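Local coordinates for imidazolonepropionase (Unidentified, PDB 2Q09), which hydrolyses a ring carbon-nitrogen bond of imidazolone-5-propanoate to give N-formimidoyl-L-glutamate, the third step of histidine degradation, at residues Ile140-Gly145 with Lys153-Ala158; His74-Gly79 with Arg159-Ala164; Arg7-Val12 with Leu395-Val400; His30-Gly33 with Arg38-Ala41. All coordinates share one frame; numbering follows the deposited sequence.

Contact 1: residues Ile140-Gly145 with Lys153-Ala158. With DI6 (3-[(4S)-2,5-dioxoimidazolidin-4-yl]propanoic acid), chain C.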
# COMPACT_ATOMS: atom_id res chain seq x y z
N ILE A 140 -1.23 5.26 -3.35
CA ILE A 140 -0.26 6.34 -3.43
C ILE A 140 -0.73 7.53 -2.60
O ILE A 140 -1.86 8.00 -2.75
CB ILE A 140 -0.04 6.77 -4.90
CG1 ILE A 140 0.44 5.57 -5.72
CG2 ILE A 140 0.99 7.90 -4.96
CD1 ILE A 140 0.60 5.87 -7.22
N LYS A 141 0.14 8.02 -1.73
CA LYS A 141 -0.19 9.15 -0.87
C LYS A 141 0.35 10.47 -1.39
O LYS A 141 1.26 10.50 -2.23
CB LYS A 141 0.37 8.92 0.53
CG LYS A 141 0.05 7.55 1.12
CD LYS A 141 0.90 7.28 2.35
CE LYS A 141 0.69 5.85 2.86
NZ LYS A 141 -0.75 5.60 3.18
N SER A 142 -0.23 11.57 -0.91
CA SER A 142 0.26 12.90 -1.25
C SER A 142 1.22 13.13 -0.08
O SER A 142 1.93 12.20 0.32
CB SER A 142 -0.89 13.92 -1.27
OG SER A 142 -1.57 13.98 -0.02
N GLY A 143 1.27 14.33 0.48
CA GLY A 143 2.15 14.53 1.63
C GLY A 143 3.50 15.19 1.41
O GLY A 143 4.22 15.44 2.37
N TYR A 144 3.88 15.43 0.16
CA TYR A 144 5.15 16.10 -0.11
C TYR A 144 4.90 17.47 -0.75
O TYR A 144 5.83 18.09 -1.29
CB TYR A 144 6.03 15.24 -1.03
CG TYR A 144 6.60 14.01 -0.35
CD1 TYR A 144 7.24 14.11 0.89
CD2 TYR A 144 6.52 12.75 -0.94
CE1 TYR A 144 7.78 13.00 1.52
CE2 TYR A 144 7.07 11.62 -0.32
CZ TYR A 144 7.69 11.76 0.92
OH TYR A 144 8.24 10.65 1.53
N GLY A 145 3.65 17.92 -0.68
CA GLY A 145 3.29 19.21 -1.25
C GLY A 145 3.14 20.24 -0.15
O GLY A 145 3.72 21.33 -0.21
N LYS A 153 -2.03 18.34 -6.61
CA LYS A 153 -1.20 18.08 -7.79
C LYS A 153 -0.73 16.63 -7.72
O LYS A 153 -0.73 15.92 -8.72
CB LYS A 153 0.00 19.03 -7.79
CG LYS A 153 1.06 18.72 -8.83
CD LYS A 153 2.14 19.80 -8.88
CE LYS A 153 2.96 19.86 -7.60
NZ LYS A 153 4.04 20.89 -7.69
N MSE A 154 -0.32 16.20 -6.54
CA MSE A 154 0.15 14.83 -6.36
C MSE A 154 -0.98 13.84 -6.59
O MSE A 154 -0.79 12.81 -7.25
CB MSE A 154 0.75 14.66 -4.97
CG MSE A 154 2.03 15.49 -4.80
SE MSE A 154 2.78 15.34 -3.05
CE MSE A 154 1.42 16.19 -2.05
N LEU A 155 -2.16 14.15 -6.06
CA LEU A 155 -3.30 13.26 -6.24
C LEU A 155 -3.67 13.16 -7.72
O LEU A 155 -4.08 12.10 -8.19
CB LEU A 155 -4.50 13.76 -5.43
CG LEU A 155 -4.28 13.90 -3.92
CD1 LEU A 155 -5.57 14.39 -3.27
CD2 LEU A 155 -3.87 12.55 -3.32
N ARG A 156 -3.53 14.26 -8.45
CA ARG A 156 -3.83 14.23 -9.88
C ARG A 156 -2.83 13.35 -10.61
O ARG A 156 -3.19 12.63 -11.54
CB ARG A 156 -3.84 15.65 -10.47
CG ARG A 156 -5.09 16.44 -10.12
CD ARG A 156 -5.26 17.65 -11.04
NE ARG A 156 -4.25 18.67 -10.80
CZ ARG A 156 -4.32 19.59 -9.84
NH1 ARG A 156 -5.36 19.62 -9.02
NH2 ARG A 156 -3.34 20.46 -9.70
N VAL A 157 -1.56 13.42 -10.23
CA VAL A 157 -0.55 12.59 -10.87
C VAL A 157 -0.88 11.12 -10.60
O VAL A 157 -0.73 10.27 -11.48
CB VAL A 157 0.87 12.89 -10.32
CG1 VAL A 157 1.86 11.82 -10.82
CG2 VAL A 157 1.33 14.27 -10.78
N ALA A 158 -1.34 10.83 -9.39
CA ALA A 158 -1.70 9.47 -9.03
C ALA A 158 -2.82 8.96 -9.95
O ALA A 158 -2.73 7.86 -10.49
CB ALA A 158 -2.12 9.40 -7.57
N1 DI6 C . 7.19 7.99 8.35
C2 DI6 C . 8.17 7.61 7.50
O2 DI6 C . 9.04 6.78 7.71
C3 DI6 C . 7.96 8.44 6.21
N4 DI6 C . 6.78 9.26 6.56
C5 DI6 C . 6.40 8.93 7.81
O5 DI6 C . 5.44 9.42 8.38
C6 DI6 C . 9.19 9.29 5.90
C7 DI6 C . 9.03 10.13 4.63
C8 DI6 C . 10.24 11.00 4.27
O9 DI6 C . 10.30 11.45 3.11
O10 DI6 C . 11.13 11.24 5.13
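Met154, a selenomethionine in this crystal, packs into the turn Ser142-Gly145 that follows strand 135-141, inside the beta-alpha-beta unit of the amidohydrolase TIM barrel that runs through helix 148-164 to strand 168-176. Its chain is extended as far as SE and bends only at the last torsion (chi3 -66°), which curls CE in against the backbone of the turn. There CE lies 3.1 Å from Gly143 N and 3.1 Å from Gly145 N. It also presses on Ser142 CB at 3.3 Å, tighter than an ordinary carbon contact. Gly143 N and Gly145 N are hydrogen-bonded to the Glu151 carboxylate, which also takes Ser142 OG; Tyr144 N, under the same methyl, has no partner in the model. Packing is looser along the helix, where Leu155 CD2 reaches Ser142 CB at 3.9 Å and Ala158 CB meets Ile140 CB at 4.3 Å. Lys153 and Arg156 lie on the partly exposed side of the helix, with salt bridges to Asp150 and Glu116.

Tyr144 joins this packing to the active site. Its CB rests on Met154 SE at 3.8 Å, while the ring leads away from the helix to the bound inhibitor. A phenylalanine in its place lacks the hydroxyl and would probably leave inhibitor O9 without the hydrogen bond it takes from this ring. The acceptor O9 sits at the edge of the tyrosine ring, near its plane, and Tyr144 OH donates to it over 2.7 Å.

Contact 2: residues His74-Gly79 with Arg159-Ala164. With FE (Fe (III) ion), chain B.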
# COMPACT_ATOMS: atom_id res chain seq x y z
N HIS A 74 4.53 6.10 -1.04
CA HIS A 74 4.72 7.53 -1.24
C HIS A 74 5.57 7.58 -2.52
O HIS A 74 6.51 8.36 -2.59
CB HIS A 74 5.58 8.16 -0.13
CG HIS A 74 5.04 8.00 1.26
ND1 HIS A 74 4.60 9.08 2.01
CD2 HIS A 74 4.99 6.93 2.09
CE1 HIS A 74 4.31 8.67 3.23
NE2 HIS A 74 4.54 7.37 3.31
N LEU A 75 5.24 6.77 -3.53
CA LEU A 75 6.07 6.73 -4.73
C LEU A 75 6.11 7.98 -5.60
O LEU A 75 6.95 8.07 -6.51
CB LEU A 75 5.71 5.51 -5.59
CG LEU A 75 4.37 5.42 -6.32
CD1 LEU A 75 4.41 6.24 -7.61
CD2 LEU A 75 4.10 3.94 -6.65
N ILE A 76 5.22 8.94 -5.34
CA ILE A 76 5.23 10.18 -6.11
C ILE A 76 6.08 11.22 -5.38
O ILE A 76 5.76 11.62 -4.25
CB ILE A 76 3.80 10.75 -6.28
CG1 ILE A 76 3.04 9.92 -7.33
CG2 ILE A 76 3.86 12.23 -6.69
CD1 ILE A 76 1.59 10.40 -7.55
N PHE A 77 7.16 11.66 -6.02
CA PHE A 77 8.03 12.65 -5.39
C PHE A 77 9.13 13.06 -6.35
O PHE A 77 9.42 12.34 -7.31
CB PHE A 77 8.65 12.07 -4.11
CG PHE A 77 9.54 10.88 -4.36
CD1 PHE A 77 10.85 11.06 -4.77
CD2 PHE A 77 9.06 9.58 -4.23
CE1 PHE A 77 11.68 9.97 -5.05
CE2 PHE A 77 9.87 8.48 -4.51
CZ PHE A 77 11.19 8.68 -4.92
N ALA A 78 9.72 14.22 -6.07
CA ALA A 78 10.83 14.72 -6.87
C ALA A 78 12.06 14.84 -5.98
O ALA A 78 11.96 14.66 -4.76
CB ALA A 78 10.48 16.10 -7.47
N GLY A 79 13.20 15.14 -6.58
CA GLY A 79 14.42 15.29 -5.81
C GLY A 79 15.05 13.97 -5.39
O GLY A 79 14.53 12.88 -5.69
N ARG A 159 -3.87 9.77 -10.12
CA ARG A 159 -4.97 9.39 -11.00
C ARG A 159 -4.43 9.18 -12.42
O ARG A 159 -4.86 8.26 -13.11
CB ARG A 159 -6.04 10.48 -11.05
CG ARG A 159 -6.84 10.67 -9.77
CD ARG A 159 -7.66 9.43 -9.37
NE ARG A 159 -8.54 9.75 -8.25
CZ ARG A 159 -8.97 8.87 -7.35
NH1 ARG A 159 -8.61 7.60 -7.42
NH2 ARG A 159 -9.76 9.28 -6.36
N ARG A 160 -3.51 10.05 -12.85
CA ARG A 160 -2.92 9.93 -14.19
C ARG A 160 -2.21 8.60 -14.38
O ARG A 160 -2.28 7.98 -15.44
CB ARG A 160 -1.92 11.06 -14.45
CG ARG A 160 -2.49 12.22 -15.24
CD ARG A 160 -1.50 13.38 -15.31
NE ARG A 160 -0.53 13.27 -16.40
CZ ARG A 160 0.41 14.19 -16.63
NH1 ARG A 160 0.50 15.27 -15.86
NH2 ARG A 160 1.25 14.04 -17.65
N LEU A 161 -1.50 8.17 -13.34
CA LEU A 161 -0.77 6.90 -13.41
C LEU A 161 -1.74 5.75 -13.58
O LEU A 161 -1.49 4.83 -14.37
CB LEU A 161 0.07 6.71 -12.15
CG LEU A 161 1.21 7.73 -12.01
CD1 LEU A 161 1.78 7.70 -10.59
CD2 LEU A 161 2.30 7.41 -13.04
N GLY A 162 -2.85 5.80 -12.85
CA GLY A 162 -3.85 4.75 -12.93
C GLY A 162 -4.53 4.70 -14.29
O GLY A 162 -5.05 3.67 -14.70
N GLU A 163 -4.53 5.82 -15.00
CA GLU A 163 -5.14 5.88 -16.32
C GLU A 163 -4.16 5.48 -17.42
O GLU A 163 -4.55 4.86 -18.41
CB GLU A 163 -5.66 7.30 -16.60
CG GLU A 163 -6.94 7.65 -15.87
CD GLU A 163 -8.09 6.74 -16.28
OE1 GLU A 163 -8.14 5.59 -15.81
OE2 GLU A 163 -8.94 7.19 -17.08
N ALA A 164 -2.90 5.83 -17.23
CA ALA A 164 -1.87 5.53 -18.22
C ALA A 164 -1.28 4.12 -18.16
O ALA A 164 -0.77 3.63 -19.17
CB ALA A 164 -0.75 6.56 -18.11
FE FE B . 4.62 5.97 4.84
O HOH W 1 6.59 5.84 6.27
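His74 NE2 binds the iron(III) ion at 2.1 Å, two residues ahead of Ile76, whose side chain meets Leu161 of helix 148-164. Water 1 is also a ligand, 2.4 Å from the iron, and His72, His242 and Asp317 complete the site. The contact with the helix is small and entirely apolar, burying 77 Å² in all. Leu161 CD1 is the atom that does the touching from the helix: it lies 4.1 Å from Ile76 CD1 and 4.2 Å from Leu75 CD1. The Ile76 and Leu161 side chains point opposite ways and pass alongside each other rather than meeting head-on. The extended outer torsion of Ile76 (chi2 179°) carries CD1 far enough from its backbone for this.

His72 and His74 form the His-X-His pair at the end of the first barrel strand, a hallmark of the amidohydrolase superfamily; the loop 74-79 starts at the metal site and turns its next two side chains toward the helix. Ile140 of strand 135-141 also touches Leu75, Ile76 and Leu161, while Phe120 and Ala123 of helix 116-133 pack on Leu161. The loop backbone is held by Arg126, whose NH1 is hydrogen-bonded to the carbonyl oxygens of both Leu75 and Phe77.

Contact 3: residues Arg7-Val12 with Leu395-Val400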
# COMPACT_ATOMS: atom_id res chain seq x y z
N ARG A 7 -13.41 -14.93 -21.70
CA ARG A 7 -12.05 -15.45 -21.64
C ARG A 7 -11.93 -16.58 -20.63
O ARG A 7 -12.60 -16.58 -19.61
CB ARG A 7 -11.10 -14.30 -21.26
CG ARG A 7 -11.52 -12.95 -21.87
CD ARG A 7 -10.51 -11.84 -21.62
NE ARG A 7 -10.86 -10.62 -22.33
CZ ARG A 7 -11.90 -9.84 -22.02
NH1 ARG A 7 -12.69 -10.16 -21.01
NH2 ARG A 7 -12.15 -8.76 -22.74
N VAL A 8 -11.08 -17.56 -20.94
CA VAL A 8 -10.89 -18.70 -20.05
C VAL A 8 -9.44 -19.15 -19.98
O VAL A 8 -8.77 -19.28 -21.01
CB VAL A 8 -11.76 -19.92 -20.48
CG1 VAL A 8 -11.40 -21.14 -19.63
CG2 VAL A 8 -13.23 -19.60 -20.32
N TRP A 9 -8.97 -19.37 -18.76
CA TRP A 9 -7.62 -19.83 -18.51
C TRP A 9 -7.74 -21.28 -18.07
O TRP A 9 -8.26 -21.58 -17.00
CB TRP A 9 -6.96 -18.99 -17.40
CG TRP A 9 -6.46 -17.69 -17.89
CD1 TRP A 9 -5.17 -17.38 -18.23
CD2 TRP A 9 -7.24 -16.52 -18.18
NE1 TRP A 9 -5.10 -16.10 -18.72
CE2 TRP A 9 -6.36 -15.55 -18.70
CE3 TRP A 9 -8.60 -16.21 -18.06
CZ2 TRP A 9 -6.79 -14.28 -19.10
CZ3 TRP A 9 -9.03 -14.94 -18.46
CH2 TRP A 9 -8.13 -14.00 -18.97
N LEU A 10 -7.26 -22.19 -18.92
CA LEU A 10 -7.33 -23.61 -18.61
C LEU A 10 -6.11 -24.12 -17.86
O LEU A 10 -5.01 -23.58 -17.99
CB LEU A 10 -7.49 -24.43 -19.90
CG LEU A 10 -8.78 -24.26 -20.70
CD1 LEU A 10 -8.66 -24.98 -22.03
CD2 LEU A 10 -9.97 -24.79 -19.90
N ASN A 11 -6.32 -25.17 -17.07
CA ASN A 11 -5.28 -25.81 -16.30
C ASN A 11 -4.43 -24.88 -15.44
O ASN A 11 -3.21 -24.85 -15.57
CB ASN A 11 -4.37 -26.62 -17.23
CG ASN A 11 -5.13 -27.72 -17.95
OD1 ASN A 11 -5.81 -28.53 -17.33
ND2 ASN A 11 -5.01 -27.75 -19.27
N VAL A 12 -5.07 -24.13 -14.56
CA VAL A 12 -4.34 -23.26 -13.65
C VAL A 12 -4.40 -23.90 -12.26
O VAL A 12 -5.41 -24.48 -11.89
CB VAL A 12 -4.97 -21.85 -13.54
CG1 VAL A 12 -4.79 -21.10 -14.85
CG2 VAL A 12 -6.43 -21.95 -13.18
N LEU A 395 6.48 -13.47 -14.03
CA LEU A 395 5.11 -13.46 -14.52
C LEU A 395 4.98 -14.03 -15.92
O LEU A 395 5.76 -13.68 -16.81
CB LEU A 395 4.54 -12.05 -14.50
CG LEU A 395 4.30 -11.42 -13.13
CD1 LEU A 395 3.85 -9.98 -13.31
CD2 LEU A 395 3.26 -12.23 -12.37
N VAL A 396 4.01 -14.91 -16.11
CA VAL A 396 3.76 -15.49 -17.42
C VAL A 396 2.54 -14.76 -17.97
O VAL A 396 2.38 -14.58 -19.18
CB VAL A 396 3.44 -17.00 -17.31
CG1 VAL A 396 2.76 -17.49 -18.57
CG2 VAL A 396 4.73 -17.79 -17.07
N SER A 397 1.69 -14.31 -17.04
CA SER A 397 0.48 -13.59 -17.41
C SER A 397 0.06 -12.69 -16.24
O SER A 397 0.10 -13.11 -15.08
CB SER A 397 -0.64 -14.58 -17.74
OG SER A 397 -1.84 -13.92 -18.10
N ARG A 398 -0.32 -11.46 -16.55
CA ARG A 398 -0.74 -10.51 -15.53
C ARG A 398 -2.08 -9.95 -15.98
O ARG A 398 -2.15 -9.13 -16.90
CB ARG A 398 0.29 -9.37 -15.37
CG ARG A 398 -0.11 -8.29 -14.37
CD ARG A 398 1.02 -7.27 -14.19
NE ARG A 398 0.62 -6.17 -13.32
CZ ARG A 398 -0.15 -5.16 -13.70
NH1 ARG A 398 -0.60 -5.08 -14.95
NH2 ARG A 398 -0.49 -4.22 -12.82
N VAL A 399 -3.15 -10.40 -15.33
CA VAL A 399 -4.49 -9.99 -15.68
C VAL A 399 -5.11 -8.99 -14.71
O VAL A 399 -5.12 -9.21 -13.50
CB VAL A 399 -5.41 -11.23 -15.77
CG1 VAL A 399 -6.85 -10.80 -16.05
CG2 VAL A 399 -4.92 -12.15 -16.86
N VAL A 400 -5.61 -7.89 -15.27
CA VAL A 400 -6.25 -6.85 -14.48
C VAL A 400 -7.61 -6.56 -15.12
O VAL A 400 -7.70 -6.27 -16.31
CB VAL A 400 -5.39 -5.56 -14.46
CG1 VAL A 400 -6.10 -4.46 -13.72
CG2 VAL A 400 -4.04 -5.86 -13.80
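Trp9 holds its CG beside the backbone N and anti to the carbonyl carbon (chi1 -80°), and a chi2 of -99° then turns the indole so that its six-membered ring reaches Val399. On the other strand, Val399 has CG1 anti to its backbone N (chi1 177°), which puts CG2 beside that N, where it meets Trp9 CZ2 at 3.6 Å and CE2 at 4.1 Å. The two side chains cross obliquely. Toward the pyrrole side, Ser397 OG comes within 4.0 Å of Trp9 NE1, too long for a hydrogen bond. That hydroxyl is instead bonded to Glu404, and NE1 is buried with no partner in the model.

The contact joins two different sheets. Strand 7-10 belongs to the small four-stranded sheet near the N-terminus, whereas strand 395-400 pairs with 375-378 close to the C-terminus, so residues almost 400 positions apart meet through their side chains. The Trp9 and Ser397 CA atoms are 10.3 Å apart, a spacing that side chains, not backbone hydrogen bonds, must bridge. Each segment turns a corner nearby: Asn11 and Val12 form a G1 beta bulge against His30, and Val396 and Ser397 a classic bulge against Val377. Phe375 extends the apolar cluster, meeting the Trp9 ring edge-to-face and touching Val399.

With an indole N-H left unpaired and just 100 Å² buried between the segments, their direct association probably rests on dispersion and on the exclusion of water, not on polar bonds.

Contact 4: residues His30-Gly33 with Arg38-Ala41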
# COMPACT_ATOMS: atom_id res chain seq x y z
N HIS A 30 -7.64 -26.01 -12.04
CA HIS A 30 -8.96 -25.49 -12.35
C HIS A 30 -8.98 -24.75 -13.68
O HIS A 30 -7.95 -24.59 -14.34
CB HIS A 30 -9.43 -24.50 -11.28
CG HIS A 30 -10.08 -25.14 -10.09
ND1 HIS A 30 -9.45 -26.09 -9.31
CD2 HIS A 30 -11.31 -24.96 -9.54
CE1 HIS A 30 -10.26 -26.45 -8.33
NE2 HIS A 30 -11.39 -25.78 -8.45
N ALA A 31 -10.16 -24.28 -14.04
CA ALA A 31 -10.38 -23.50 -15.24
C ALA A 31 -10.93 -22.19 -14.70
O ALA A 31 -11.87 -22.19 -13.91
CB ALA A 31 -11.41 -24.17 -16.15
N LEU A 32 -10.34 -21.07 -15.10
CA LEU A 32 -10.80 -19.77 -14.62
C LEU A 32 -11.37 -18.96 -15.78
O LEU A 32 -10.66 -18.64 -16.74
CB LEU A 32 -9.64 -19.01 -13.95
CG LEU A 32 -9.98 -17.73 -13.18
CD1 LEU A 32 -8.76 -17.26 -12.41
CD2 LEU A 32 -10.45 -16.65 -14.15
N GLY A 33 -12.65 -18.63 -15.69
CA GLY A 33 -13.30 -17.86 -16.73
C GLY A 33 -13.70 -16.49 -16.23
O GLY A 33 -14.09 -16.33 -15.08
N ARG A 38 -14.81 -9.62 -14.17
CA ARG A 38 -14.88 -10.39 -12.93
C ARG A 38 -14.70 -11.88 -13.14
O ARG A 38 -14.89 -12.40 -14.25
CB ARG A 38 -16.21 -10.15 -12.24
CG ARG A 38 -16.43 -8.73 -11.79
CD ARG A 38 -17.72 -8.59 -11.01
NE ARG A 38 -17.93 -7.22 -10.57
CZ ARG A 38 -17.50 -6.72 -9.41
NH1 ARG A 38 -16.86 -7.49 -8.55
NH2 ARG A 38 -17.71 -5.44 -9.13
N ILE A 39 -14.33 -12.57 -12.07
CA ILE A 39 -14.16 -14.01 -12.12
C ILE A 39 -15.59 -14.55 -12.20
O ILE A 39 -16.38 -14.39 -11.27
CB ILE A 39 -13.47 -14.55 -10.86
CG1 ILE A 39 -12.12 -13.84 -10.67
CG2 ILE A 39 -13.23 -16.05 -11.00
CD1 ILE A 39 -11.44 -14.16 -9.35
N HIS A 40 -15.90 -15.16 -13.33
CA HIS A 40 -17.24 -15.69 -13.57
C HIS A 40 -17.39 -17.13 -13.11
O HIS A 40 -18.47 -17.55 -12.68
CB HIS A 40 -17.57 -15.59 -15.05
CG HIS A 40 -19.03 -15.73 -15.35
ND1 HIS A 40 -19.98 -14.89 -14.80
CD2 HIS A 40 -19.70 -16.60 -16.13
CE1 HIS A 40 -21.18 -15.24 -15.24
NE2 HIS A 40 -21.04 -16.28 -16.05
N ALA A 41 -16.31 -17.90 -13.19
CA ALA A 41 -16.36 -19.29 -12.78
C ALA A 41 -14.98 -19.89 -12.51
O ALA A 41 -13.98 -19.52 -13.12
CB ALA A 41 -17.08 -20.12 -13.83
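Gly33 meets Ala41 as an antiparallel hydrogen-bonded pair in the hairpin of strands 30-35 and 38-44. Gly33 N donates to Ala41 O at 3.0 Å, and the bond is nearly straight (172° at the hydrogen). The return path is split, because Gly33 O accepts from two successive amides: His40 N at 2.8 Å (151°), and Ala41 N through a weak bond of 3.3 Å. Two residues facing one in this way make a classic beta bulge. Ala41 O receives a second, softer approach from the Leu32 CA-H, with CA and O 3.5 Å apart.

Around this backbone core the side chains make lighter contacts. Leu32 CD2 touches Ile39 CG2 at 4.2 Å, and His40 CB lies 3.6 Å from Gly33 O. With its CG anti to the backbone N (chi1 -163°), His40 carries its ring away from strand 30-33, and there NE2 is hydrogen-bonded to Asn4 and the ring meets that of His35. Farther out, Arg38 NH1 is bound to Gln363 and to the Gly370 carbonyl, while the Ile39 backbone pairs with Gly370 and Met371, tying this strand to a distant part of the chain.

Since one carbonyl oxygen serves two amides, the extra residue of the bulge costs no backbone donor its partner: His40 N and Ala41 N both end on Gly33 O, the second less firmly than the first.

In the fold
The four contacts fall into two pairs. Contacts 1 and 2 share helix 148-164 of the barrel; their centres are 7 Å apart, and Ile76 CD1 of contact 2 packs against Met154 O of contact 1, 3.4 Å away. Both approach the active site, one carrying an inhibitor-binding residue and the other an iron ligand. Contacts 3 and 4, centres 10 Å apart and about 27 to 36 Å from those of contacts 1 and 2, share the small sheet of neighbouring strands 7-10 and 30-35. Along the chain contact 3 encloses the others: contact 4 closes first, then contact 2 opens around contact 1. In sequence the barrel is bracketed by chain ends that come together beside it.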